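Local coordinates for bacterial microcompartment shell protein CutR (Streptococcus intermedius SK54 = ATCC 27335, PDB 6XPJ) that forms hexamers as a minor shell protein of the bacterial microcompartment for choline degradation, where its circularly permuted domain may confer heterogeneity and flexibility, at residues C[22-27]-C[47-52]; C[72-77]-C[84-89]. The protein carries 1 engineered substitution. One frame throughout, in Å; residues are numbered along the deposited sequence.

Interaction 1: C[22-27]-C[47-52]; sequences ITLAHV and IGVVSL
Residues 22-27 and 47-52 run antiparallel at 178°, their axes 4.5 Å apart, with a beta bulge between I22 and L24 that moves the register by one residue. Four backbone hydrogen bonds join them: T23 N to S51 O, S51 N to L24 O, and the reciprocal pair between H26 and V49, where V49 N lies 2.8 Å from H26 O. On the face of L24, H26, V49 and S51, the CB atoms of L24 and S51 press together at 3.6 Å. CG of L24 is anti to its backbone N (chi1 -176°), and CD2 beyond it touches CG1 of V49 at 3.8 Å, the two side chains meeting at a slant. A water joins the polar groups at the bulge, 2.7 Å from T23 OG1 and giving a longer hydrogen bond to S51 OG; T23 OG1 also bonds Q21, and S51 OG bonds E56 of a second subunit. The H26 ring is fixed at both nitrogens, by T115 and S117. The other face carries I22, A25, V50 and L52. Here I22 and L52 lie side by side, CG1 to CD2 3.9 Å, while CG2 of I22 reaches CG1 of V50. I22, A25 and L52 pack on helix 89-105, as befits two inner strands of the alpha/beta sheet in a circularly permuted BMC domain.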
ATOM      1  N   ILE C  22      -1.068  14.773 -12.131  1.00 14.81           N
ATOM      2  CA  ILE C  22      -1.927  15.463 -11.136  1.00 14.16           C
ATOM      3  C   ILE C  22      -3.353  15.003 -11.387  1.00 14.39           C
ATOM      4  O   ILE C  22      -3.882  15.205 -12.501  1.00 15.37           O
ATOM      5  CB  ILE C  22      -1.792  16.987 -11.216  1.00 15.63           C
ATOM      6  CG1 ILE C  22      -0.362  17.402 -10.864  1.00 17.51           C
ATOM      7  CG2 ILE C  22      -2.844  17.631 -10.324  1.00 15.68           C
ATOM      8  CD1 ILE C  22      -0.119  18.891 -10.807  1.00 19.57           C
ATOM      9  N   THR C  23      -3.965  14.381 -10.372  1.00 14.45           N
ATOM     10  CA  THR C  23      -5.310  13.778 -10.492  1.00 14.60           C
ATOM     11  C   THR C  23      -6.367  14.698  -9.874  1.00 14.17           C
ATOM     12  O   THR C  23      -7.576  14.479 -10.088  1.00 16.18           O
ATOM     13  CB  THR C  23      -5.343  12.375  -9.878  1.00 14.90           C
ATOM     14  OG1 THR C  23      -4.188  11.644 -10.316  1.00 15.33           O
ATOM     15  CG2 THR C  23      -6.596  11.643 -10.281  1.00 14.57           C
ATOM     16  N   LEU C  24      -5.951  15.706  -9.129  1.00 13.97           N
ATOM     17  CA  LEU C  24      -6.893  16.632  -8.475  1.00 14.29           C
ATOM     18  C   LEU C  24      -6.181  17.962  -8.303  1.00 14.77           C
ATOM     19  O   LEU C  24      -5.058  17.990  -7.785  1.00 14.38           O
ATOM     20  CB  LEU C  24      -7.330  16.077  -7.113  1.00 14.48           C
ATOM     21  CG  LEU C  24      -8.376  16.929  -6.397  1.00 15.05           C
ATOM     22  CD1 LEU C  24      -9.708  16.820  -7.101  1.00 16.37           C
ATOM     23  CD2 LEU C  24      -8.485  16.507  -4.949  1.00 16.07           C
ATOM     24  N   ALA C  25      -6.838  19.048  -8.697  1.00 14.30           N
ATOM     25  CA  ALA C  25      -6.378  20.425  -8.429  1.00 14.68           C
ATOM     26  C   ALA C  25      -7.636  21.253  -8.223  1.00 14.13           C
ATOM     27  O   ALA C  25      -8.307  21.635  -9.204  1.00 15.00           O
ATOM     28  CB  ALA C  25      -5.523  20.918  -9.558  1.00 15.09           C
ATOM     29  N   HIS C  26      -8.026  21.396  -6.975  1.00 14.29           N
ATOM     30  CA  HIS C  26      -9.411  21.708  -6.605  1.00 13.63           C
ATOM     31  C   HIS C  26      -9.454  22.842  -5.602  1.00 14.46           C
ATOM     32  O   HIS C  26      -8.658  22.834  -4.624  1.00 15.83           O
ATOM     33  CB  HIS C  26     -10.084  20.458  -6.029  1.00 14.39           C
ATOM     34  CG  HIS C  26     -11.550  20.636  -5.814  1.00 14.56           C
ATOM     35  ND1 HIS C  26     -12.490  20.311  -6.757  1.00 14.08           N
ATOM     36  CD2 HIS C  26     -12.232  21.125  -4.738  1.00 15.13           C
ATOM     37  CE1 HIS C  26     -13.697  20.588  -6.277  1.00 15.04           C
ATOM     38  NE2 HIS C  26     -13.570  21.089  -5.031  1.00 15.62           N
ATOM     39  N   VAL C  27     -10.411  23.734  -5.782  1.00 14.47           N
ATOM     40  CA  VAL C  27     -10.697  24.776  -4.764  1.00 15.25           C
ATOM     41  C   VAL C  27     -12.084  24.553  -4.175  1.00 15.43           C
ATOM     42  O   VAL C  27     -13.061  24.444  -4.925  1.00 15.48           O
ATOM     43  CB  VAL C  27     -10.542  26.204  -5.312  1.00 16.13           C
ATOM     44  CG1 VAL C  27     -11.311  26.465  -6.602  1.00 17.25           C
ATOM     45  CG2 VAL C  27     -10.914  27.238  -4.266  1.00 17.66           C
ATOM     46  N   ILE C  47      -9.971  26.759   0.316  1.00 16.53           N
ATOM     47  CA  ILE C  47      -8.961  25.683   0.476  1.00 17.36           C
ATOM     48  C   ILE C  47      -8.642  25.139  -0.908  1.00 16.16           C
ATOM     49  O   ILE C  47      -9.586  24.797  -1.652  1.00 17.33           O
ATOM     50  CB  ILE C  47      -9.482  24.590   1.424  1.00 18.69           C
ATOM     51  CG1 ILE C  47      -9.567  25.151   2.849  1.00 20.21           C
ATOM     52  CG2 ILE C  47      -8.641  23.322   1.321  1.00 20.34           C
ATOM     53  CD1 ILE C  47      -8.272  25.435   3.506  1.00 26.46           C
ATOM     54  N   GLY C  48      -7.353  25.001  -1.193  1.00 15.63           N
ATOM     55  CA  GLY C  48      -6.854  24.302  -2.385  1.00 15.26           C
ATOM     56  C   GLY C  48      -6.373  22.919  -2.025  1.00 14.78           C
ATOM     57  O   GLY C  48      -5.702  22.770  -0.977  1.00 16.76           O
ATOM     58  N   VAL C  49      -6.701  21.922  -2.844  1.00 15.03           N
ATOM     59  CA  VAL C  49      -6.390  20.487  -2.633  1.00 15.71           C
ATOM     60  C   VAL C  49      -5.761  19.937  -3.906  1.00 15.29           C
ATOM     61  O   VAL C  49      -6.364  20.069  -4.984  1.00 15.47           O
ATOM     62  CB  VAL C  49      -7.644  19.686  -2.266  1.00 18.30           C
ATOM     63  CG1 VAL C  49      -7.235  18.295  -1.803  1.00 19.23           C
ATOM     64  CG2 VAL C  49      -8.490  20.400  -1.212  1.00 22.89           C
ATOM     65  N   VAL C  50      -4.592  19.332  -3.758  1.00 14.47           N
ATOM     66  CA  VAL C  50      -3.837  18.757  -4.897  1.00 15.05           C
ATOM     67  C   VAL C  50      -3.499  17.299  -4.598  1.00 14.13           C
ATOM     68  O   VAL C  50      -3.014  16.980  -3.504  1.00 15.53           O
ATOM     69  CB  VAL C  50      -2.581  19.574  -5.224  1.00 15.69           C
ATOM     70  CG1 VAL C  50      -2.031  19.142  -6.560  1.00 16.08           C
ATOM     71  CG2 VAL C  50      -2.875  21.073  -5.215  1.00 17.42           C
ATOM     72  N   SER C  51      -3.722  16.451  -5.588  1.00 14.02           N
ATOM     73  CA  SER C  51      -3.314  15.027  -5.612  1.00 14.72           C
ATOM     74  C   SER C  51      -2.264  14.816  -6.692  1.00 14.42           C
ATOM     75  O   SER C  51      -2.567  15.138  -7.876  1.00 14.90           O
ATOM     76  CB  SER C  51      -4.496  14.164  -5.923  1.00 16.17           C
ATOM     77  OG  SER C  51      -4.096  12.786  -5.893  1.00 18.21           O
ATOM     78  N   LEU C  52      -1.093  14.327  -6.313  1.00 14.42           N
ATOM     79  CA  LEU C  52       0.052  14.170  -7.243  1.00 15.67           C
ATOM     80  C   LEU C  52       0.617  12.761  -7.187  1.00 14.69           C
ATOM     81  O   LEU C  52       0.600  12.101  -6.144  1.00 15.38           O
ATOM     82  CB  LEU C  52       1.161  15.156  -6.896  1.00 17.21           C
ATOM     83  CG  LEU C  52       0.750  16.611  -6.784  1.00 18.69           C
ATOM     84  CD1 LEU C  52       0.593  17.031  -5.325  1.00 18.72           C
ATOM     85  CD2 LEU C  52       1.707  17.515  -7.541  1.00 19.61           C
TER
HETATM   86  O   HOH W   1      -2.288  11.912  -8.477  1.00 21.39           O

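Interaction 2: C[72-77]-C[84-89]; sequences DICFVD and MFSGDI
F75 and M84 lie side by side and point the same way, the methionine running past the far end of the phenylalanine ring. The thioether makes an oblique Met-aromatic contact, SD 4.6 Å from the ring centroid and 67° off its normal, and M84 CG comes to 3.4 Å from F75 CZ. Beyond CG the methionine chain is extended, chi2 (-170°) placing SD beside F75 CE2 and chi3 (-155°) placing CE near CZ. M84 N sits over one face of the ring, displaced toward the rim, and gives its hydrogen to F75 O. R78 of a second subunit makes a cation-pi contact with F75 and also packs on M84, placing this pair at a subunit boundary. Strands 72-77 and 82-87 form a beta hairpin, whose register is shifted by one at a classic bulge, where C74 and F75 lie opposite the single residue M84, and both backbone N-H groups donate to M84 O from the same face of its carbonyl plane. The bond from C74 N is the shorter at 2.8 Å. At the bulge, C74 CB rests against M84 O, and SG bends over the neighbouring backbone, 3.6 Å from F85 CA. I73 and F85 occupy the other face of the hairpin; CD1 of I73 touches F85 CB at 4.1 Å, and the F85 side chain packs against helices 58-68 and 89-105. Farther along, D72 and S86 exchange two backbone hydrogen bonds. Their side chains meet with D72 CB 3.6 Å from S86 OG, and a water spans the polar ends, donating to D72 OD2 at 2.7 Å and hydrogen-bonded to S86 OG.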
ATOM      1  N   ASP C  72      -1.371  30.285   2.470  1.00 20.54           N
ATOM      2  CA  ASP C  72      -0.779  29.622   3.648  1.00 23.32           C
ATOM      3  C   ASP C  72      -0.832  28.119   3.370  1.00 21.67           C
ATOM      4  O   ASP C  72      -1.931  27.606   3.164  1.00 21.97           O
ATOM      5  CB  ASP C  72      -1.575  29.982   4.900  1.00 28.47           C
ATOM      6  CG  ASP C  72      -1.497  31.453   5.267  1.00 32.58           C
ATOM      7  OD1 ASP C  72      -0.407  32.014   5.173  1.00 38.10           O
ATOM      8  OD2 ASP C  72      -2.536  32.007   5.656  1.00 41.53           O
ATOM      9  N   ILE C  73       0.319  27.461   3.392  1.00 21.51           N
ATOM     10  CA  ILE C  73       0.390  25.989   3.223  1.00 21.57           C
ATOM     11  C   ILE C  73      -0.198  25.348   4.482  1.00 22.16           C
ATOM     12  O   ILE C  73       0.265  25.662   5.604  1.00 25.24           O
ATOM     13  CB  ILE C  73       1.820  25.515   2.929  1.00 23.83           C
ATOM     14  CG1 ILE C  73       2.372  26.100   1.627  1.00 28.79           C
ATOM     15  CG2 ILE C  73       1.852  23.991   2.923  1.00 26.04           C
ATOM     16  CD1 ILE C  73       1.804  25.474   0.379  1.00 32.55           C
ATOM     17  N   CYS C  74      -1.156  24.448   4.308  1.00 21.00           N
ATOM     18  CA  CYS C  74      -1.791  23.692   5.421  1.00 21.87           C
ATOM     19  C   CYS C  74      -0.912  22.465   5.690  1.00 22.96           C
ATOM     20  O   CYS C  74      -0.480  22.247   6.835  1.00 24.86           O
ATOM     21  CB  CYS C  74      -3.218  23.265   5.101  1.00 23.11           C
ATOM     22  SG  CYS C  74      -4.327  24.612   4.607  1.00 33.30           S
ATOM     23  N   PHE C  75      -0.619  21.680   4.656  1.00 20.37           N
ATOM     24  CA  PHE C  75       0.353  20.578   4.788  1.00 19.84           C
ATOM     25  C   PHE C  75       0.902  20.227   3.411  1.00 19.47           C
ATOM     26  O   PHE C  75       0.294  20.517   2.375  1.00 17.98           O
ATOM     27  CB  PHE C  75      -0.283  19.382   5.501  1.00 23.18           C
ATOM     28  CG  PHE C  75      -1.372  18.738   4.695  1.00 21.61           C
ATOM     29  CD1 PHE C  75      -1.064  17.914   3.628  1.00 24.61           C
ATOM     30  CD2 PHE C  75      -2.709  18.945   5.002  1.00 23.30           C
ATOM     31  CE1 PHE C  75      -2.064  17.353   2.851  1.00 24.11           C
ATOM     32  CE2 PHE C  75      -3.704  18.363   4.244  1.00 23.00           C
ATOM     33  CZ  PHE C  75      -3.377  17.569   3.163  1.00 25.07           C
ATOM     34  N   VAL C  76       2.068  19.608   3.458  1.00 17.98           N
ATOM     35  CA  VAL C  76       2.812  19.035   2.308  1.00 18.17           C
ATOM     36  C   VAL C  76       3.063  17.599   2.697  1.00 19.10           C
ATOM     37  O   VAL C  76       3.783  17.368   3.680  1.00 20.33           O
ATOM     38  CB  VAL C  76       4.144  19.747   2.056  1.00 19.51           C
ATOM     39  CG1 VAL C  76       4.807  19.177   0.805  1.00 20.07           C
ATOM     40  CG2 VAL C  76       3.952  21.243   1.941  1.00 21.45           C
ATOM     41  N   ASP C  77       2.479  16.653   2.001  1.00 16.58           N
ATOM     42  CA  ASP C  77       2.530  15.248   2.430  1.00 16.61           C
ATOM     43  C   ASP C  77       3.192  14.409   1.341  1.00 15.97           C
ATOM     44  O   ASP C  77       2.530  14.039   0.343  1.00 16.66           O
ATOM     45  CB  ASP C  77       1.141  14.745   2.819  1.00 16.47           C
ATOM     46  CG  ASP C  77       1.195  13.439   3.564  1.00 18.67           C
ATOM     47  OD1 ASP C  77       2.127  12.656   3.258  1.00 17.35           O
ATOM     48  OD2 ASP C  77       0.313  13.180   4.434  1.00 19.15           O
ATOM     49  N   MET C  84      -2.358  20.706   0.606  1.00 17.11           N
ATOM     50  CA  MET C  84      -3.516  21.578   0.863  1.00 17.52           C
ATOM     51  C   MET C  84      -3.015  22.941   1.323  1.00 16.62           C
ATOM     52  O   MET C  84      -2.005  23.030   2.053  1.00 17.40           O
ATOM     53  CB  MET C  84      -4.480  20.943   1.864  1.00 19.30           C
ATOM     54  CG  MET C  84      -5.215  19.727   1.257  1.00 22.31           C
ATOM     55  SD  MET C  84      -6.587  19.078   2.255  1.00 30.24           S
ATOM     56  CE  MET C  84      -6.664  17.378   1.698  1.00 33.38           C
ATOM     57  N   PHE C  85      -3.701  23.988   0.904  1.00 17.05           N
ATOM     58  CA  PHE C  85      -3.322  25.364   1.280  1.00 17.32           C
ATOM     59  C   PHE C  85      -4.589  26.200   1.339  1.00 18.76           C
ATOM     60  O   PHE C  85      -5.646  25.776   0.866  1.00 18.76           O
ATOM     61  CB  PHE C  85      -2.264  25.904   0.317  1.00 18.16           C
ATOM     62  CG  PHE C  85      -2.579  25.803  -1.152  1.00 16.87           C
ATOM     63  CD1 PHE C  85      -3.314  26.780  -1.787  1.00 19.46           C
ATOM     64  CD2 PHE C  85      -2.061  24.751  -1.918  1.00 18.60           C
ATOM     65  CE1 PHE C  85      -3.594  26.690  -3.133  1.00 18.62           C
ATOM     66  CE2 PHE C  85      -2.338  24.674  -3.273  1.00 19.29           C
ATOM     67  CZ  PHE C  85      -3.101  25.650  -3.878  1.00 19.82           C
ATOM     68  N   SER C  86      -4.468  27.374   1.942  1.00 18.38           N
ATOM     69  CA  SER C  86      -5.628  28.254   2.166  1.00 20.16           C
ATOM     70  C   SER C  86      -5.286  29.671   1.727  1.00 19.85           C
ATOM     71  O   SER C  86      -4.122  30.018   1.669  1.00 20.53           O
ATOM     72  CB  SER C  86      -6.009  28.208   3.633  1.00 22.89           C
ATOM     73  OG  SER C  86      -4.931  28.731   4.373  1.00 30.46           O
ATOM     74  N   GLY C  87      -6.311  30.455   1.457  1.00 19.33           N
ATOM     75  CA  GLY C  87      -6.154  31.874   1.131  1.00 20.58           C
ATOM     76  C   GLY C  87      -7.433  32.393   0.550  1.00 19.26           C
ATOM     77  O   GLY C  87      -8.419  31.655   0.503  1.00 18.73           O
ATOM     78  N   ASP C  88      -7.441  33.642   0.107  1.00 19.74           N
ATOM     79  CA  ASP C  88      -8.639  34.151  -0.595  1.00 21.54           C
ATOM     80  C   ASP C  88      -8.833  33.351  -1.895  1.00 21.14           C
ATOM     81  O   ASP C  88      -7.841  32.761  -2.417  1.00 20.64           O
ATOM     82  CB  ASP C  88      -8.511  35.642  -0.861  1.00 23.38           C
ATOM     83  CG  ASP C  88      -7.388  35.918  -1.830  1.00 28.04           C
ATOM     84  OD1 ASP C  88      -6.244  36.036  -1.375  1.00 36.28           O
ATOM     85  OD2 ASP C  88      -7.661  35.949  -3.041  1.00 32.22           O
ATOM     86  N   ILE C  89     -10.060  33.279  -2.404  1.00 20.92           N
ATOM     87  CA  ILE C  89     -10.385  32.401  -3.559  1.00 22.05           C
ATOM     88  C   ILE C  89      -9.457  32.717  -4.728  1.00 22.62           C
ATOM     89  O   ILE C  89      -8.954  31.775  -5.345  1.00 21.51           O
ATOM     90  CB  ILE C  89     -11.873  32.497  -3.941  1.00 25.58           C
ATOM     91  CG1 ILE C  89     -12.782  32.098  -2.779  1.00 28.35           C
ATOM     92  CG2 ILE C  89     -12.155  31.648  -5.172  1.00 29.67           C
ATOM     93  CD1 ILE C  89     -14.195  32.631  -2.890  1.00 29.66           C
TER
HETATM   94  O   HOH W   2      -4.948  31.573   4.601  1.00 36.85           O

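The two contacts lie in one mixed sheet, their centres about 11 Å apart, and both strands of interaction 1 precede those of interaction 2 in the chain. Strands 46-53 and 82-87 are neighbours, so 47-52 is bounded by 22-27 at one edge and by the 84-87 strand at the other. G48 N probably hydrogen-bonds F85 O, at 2.8 Å, while V49 CG1 packs against M84 CE and I47 CD1 against S86 CB. Interaction 1 is buried near the chain centre, whereas interaction 2 brings in 72-77, the outermost strand at that end within the chain. Both also touch a second subunit, so this part of the sheet takes part in the packing between neighbouring subunits of the hexamer.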